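Long-range contact in flavoprotein (Thermotoga maritima, PDB 5V8S), which probably works as an electron-transferring oxidoreductase that pairs a di-iron site in a metallo-beta-lactamase-like domain with an FMN-binding flavodoxin domain: residues I46-S51 and G184-E189. The protein carries 1 engineered substitution. Sequence-based numbering, arbitrary orientation.
Sequences IPEGIS and GYLLPE
Leu186 N donates to Gly49 O at 2.9 Å, the one direct hydrogen bond between a type I beta turn, Ile46 to Gly49, and the irregular loop 184-189. The turn leads into strand 50-59 of the metallo-beta-lactamase-like domain, and the loop follows strand 175-179 of its second sheet; the contact joins the turn that enters the first sheet to the loop that leaves the second. Two waters continue the seam: one bridges Glu48 O and Leu187 N, the other accepts from Ser51 N and donates to both Gly184 O and Leu186 O.

Tyr185 carries the side-chain packing. Its CG lies anti to the carbonyl carbon (chi1 -61°). Ile46 CG2 sits over one face of the ring, 3.5 Å above its centre, in a CH-pi contact. Ile50 CD1 comes obliquely, 3.8 Å from Tyr185 CD1; the side chain of Ile50 is also about 6 Å from the bound mu-oxo-diiron. Tyr209 meets the ring edge-to-face, and Thr212 hydrogen-bonds its hydroxyl, tying it to helix 196-214.

Glu48 lays its aliphatic part against Leu186, CG 3.6 Å from Leu186 N. The chain then bends at chi2 (-92°), which turns CD; OE2 is hydrogen-bonded to His205 ND1 and forms a salt bridge with Lys208 NZ, both on that same helix. Across the strand's start, Leu187 packs tightly on backbone, its CD2 3.3 Å from Ile50 C.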
ATOM      1  N   ILE A  46       5.592 -11.992   0.005  1.00 18.58           N
ATOM      2  CA  ILE A  46       6.535 -13.112   0.092  1.00 18.55           C
ATOM      3  C   ILE A  46       6.407 -14.000  -1.142  1.00 20.13           C
ATOM      4  O   ILE A  46       5.933 -15.137  -1.052  1.00 20.73           O
ATOM      5  CB  ILE A  46       6.380 -13.912   1.410  1.00 18.30           C
ATOM      6  CG1 ILE A  46       4.930 -14.372   1.657  1.00 18.72           C
ATOM      7  CG2 ILE A  46       6.867 -13.079   2.567  1.00 20.28           C
ATOM      8  CD1 ILE A  46       4.862 -15.523   2.723  1.00 19.76           C
ATOM      9  N   PRO A  47       6.843 -13.535  -2.311  1.00 21.40           N
ATOM     10  CA  PRO A  47       6.879 -14.427  -3.481  1.00 22.10           C
ATOM     11  C   PRO A  47       7.710 -15.684  -3.259  1.00 23.55           C
ATOM     12  O   PRO A  47       7.506 -16.681  -3.972  1.00 24.99           O
ATOM     13  CB  PRO A  47       7.482 -13.545  -4.588  1.00 23.65           C
ATOM     14  CG  PRO A  47       8.164 -12.442  -3.862  1.00 23.98           C
ATOM     15  CD  PRO A  47       7.399 -12.206  -2.599  1.00 22.51           C
ATOM     16  N   GLU A  48       8.641 -15.667  -2.300  1.00 21.63           N
ATOM     17  CA  GLU A  48       9.476 -16.827  -2.028  1.00 21.11           C
ATOM     18  C   GLU A  48       8.780 -17.880  -1.176  1.00 21.99           C
ATOM     19  O   GLU A  48       9.341 -18.973  -0.998  1.00 24.88           O
ATOM     20  CB  GLU A  48      10.745 -16.397  -1.303  1.00 21.93           C
ATOM     21  CG  GLU A  48      10.537 -15.836   0.098  1.00 22.56           C
ATOM     22  CD  GLU A  48      10.379 -14.316   0.156  1.00 23.81           C
ATOM     23  OE1 GLU A  48       9.599 -13.738  -0.646  1.00 25.39           O
ATOM     24  OE2 GLU A  48      11.063 -13.699   1.009  1.00 23.97           O
ATOM     25  N   GLY A  49       7.609 -17.576  -0.607  1.00 20.17           N
ATOM     26  CA  GLY A  49       6.886 -18.543   0.195  1.00 19.97           C
ATOM     27  C   GLY A  49       7.406 -18.667   1.616  1.00 18.93           C
ATOM     28  O   GLY A  49       8.346 -17.997   2.060  1.00 18.84           O
ATOM     29  N   ILE A  50       6.768 -19.584   2.337  1.00 17.62           N
ATOM     30  CA  ILE A  50       7.096 -19.877   3.724  1.00 17.33           C
ATOM     31  C   ILE A  50       6.696 -21.316   3.990  1.00 17.93           C
ATOM     32  O   ILE A  50       5.725 -21.821   3.418  1.00 19.42           O
ATOM     33  CB  ILE A  50       6.384 -18.895   4.681  1.00 17.11           C
ATOM     34  CG1 ILE A  50       6.947 -19.015   6.103  1.00 17.35           C
ATOM     35  CG2 ILE A  50       4.858 -19.096   4.635  1.00 17.44           C
ATOM     36  CD1 ILE A  50       6.299 -18.063   7.121  1.00 16.91           C
ATOM     37  N   SER A  51       7.465 -21.990   4.846  1.00 17.33           N
ATOM     38  CA  SER A  51       7.101 -23.338   5.258  1.00 18.00           C
ATOM     39  C   SER A  51       6.422 -23.299   6.622  1.00 17.79           C
ATOM     40  O   SER A  51       6.599 -22.364   7.402  1.00 17.85           O
ATOM     41  CB  SER A  51       8.317 -24.271   5.299  1.00 19.01           C
ATOM     42  OG  SER A  51       9.123 -24.067   6.455  1.00 19.50           O
ATOM     43  N   GLY A 184      12.131 -18.134   9.360  1.00 17.06           N
ATOM     44  CA  GLY A 184      12.397 -17.277   8.220  1.00 17.05           C
ATOM     45  C   GLY A 184      11.435 -17.614   7.101  1.00 17.67           C
ATOM     46  O   GLY A 184      10.808 -18.676   7.098  1.00 19.50           O
ATOM     47  N   TYR A 185      11.328 -16.689   6.137  1.00 17.38           N
ATOM     48  CA  TYR A 185      10.661 -16.988   4.881  1.00 17.72           C
ATOM     49  C   TYR A 185      11.605 -17.810   3.998  1.00 19.67           C
ATOM     50  O   TYR A 185      12.747 -18.087   4.378  1.00 19.75           O
ATOM     51  CB  TYR A 185      10.292 -15.686   4.161  1.00 17.12           C
ATOM     52  CG  TYR A 185       9.343 -14.772   4.903  1.00 16.54           C
ATOM     53  CD1 TYR A 185       8.102 -15.219   5.345  1.00 17.06           C
ATOM     54  CD2 TYR A 185       9.672 -13.445   5.127  1.00 16.61           C
ATOM     55  CE1 TYR A 185       7.203 -14.348   5.989  1.00 17.15           C
ATOM     56  CE2 TYR A 185       8.802 -12.575   5.760  1.00 16.67           C
ATOM     57  CZ  TYR A 185       7.562 -13.028   6.201  1.00 17.57           C
ATOM     58  OH  TYR A 185       6.671 -12.170   6.833  1.00 17.14           O
ATOM     59  N   LEU A 186      11.117 -18.184   2.802  1.00 20.32           N
ATOM     60  CA  LEU A 186      11.828 -18.960   1.776  1.00 20.86           C
ATOM     61  C   LEU A 186      11.527 -20.448   1.905  1.00 22.90           C
ATOM     62  O   LEU A 186      11.316 -20.964   3.010  1.00 23.70           O
ATOM     63  CB  LEU A 186      13.361 -18.734   1.790  1.00 22.09           C
ATOM     64  CG  LEU A 186      14.138 -19.277   0.569  1.00 23.13           C
ATOM     65  CD1 LEU A 186      13.878 -18.497  -0.696  1.00 24.10           C
ATOM     66  CD2 LEU A 186      15.645 -19.312   0.842  1.00 24.24           C
ATOM     67  N   LEU A 187      11.546 -21.154   0.775  1.00 22.49           N
ATOM     68  CA  LEU A 187      11.375 -22.599   0.755  1.00 24.17           C
ATOM     69  C   LEU A 187      12.669 -23.260   0.306  1.00 27.89           C
ATOM     70  O   LEU A 187      12.782 -23.671  -0.857  1.00 28.69           O
ATOM     71  CB  LEU A 187      10.246 -22.958  -0.204  1.00 23.70           C
ATOM     72  CG  LEU A 187       8.906 -22.293   0.114  1.00 22.75           C
ATOM     73  CD1 LEU A 187       7.898 -22.574  -1.005  1.00 23.15           C
ATOM     74  CD2 LEU A 187       8.395 -22.741   1.484  1.00 23.04           C
ATOM     75  N   PRO A 188      13.657 -23.389   1.191  1.00 29.06           N
ATOM     76  CA  PRO A 188      14.968 -23.872   0.763  1.00 30.48           C
ATOM     77  C   PRO A 188      14.901 -25.316   0.306  1.00 31.42           C
ATOM     78  O   PRO A 188      14.051 -26.105   0.728  1.00 29.90           O
ATOM     79  CB  PRO A 188      15.830 -23.727   2.024  1.00 31.16           C
ATOM     80  CG  PRO A 188      15.053 -22.869   2.951  1.00 32.16           C
ATOM     81  CD  PRO A 188      13.631 -23.088   2.631  1.00 30.69           C
ATOM     82  N   GLU A 189      15.862 -25.665  -0.538  1.00 32.68           N
ATOM     83  CA  GLU A 189      15.897 -26.958  -1.196  1.00 37.10           C
ATOM     84  C   GLU A 189      16.387 -28.083  -0.286  1.00 32.55           C
ATOM     85  O   GLU A 189      16.594 -29.197  -0.773  1.00 32.50           O
ATOM     86  CB  GLU A 189      16.799 -26.871  -2.438  1.00 45.64           C
ATOM     87  CG  GLU A 189      16.805 -25.495  -3.140  1.00 53.53           C
ATOM     88  CD  GLU A 189      17.397 -25.551  -4.553  1.00 60.13           C
ATOM     89  OE1 GLU A 189      18.174 -24.639  -4.922  1.00 62.54           O
ATOM     90  OE2 GLU A 189      17.087 -26.512  -5.296  1.00 62.01           O
TER
HETATM   91  O   HOH W   1      11.411 -20.151  -2.071  1.00 28.96           O
HETATM   92  O   HOH W   2      10.039 -20.735   5.376  1.00 17.29           O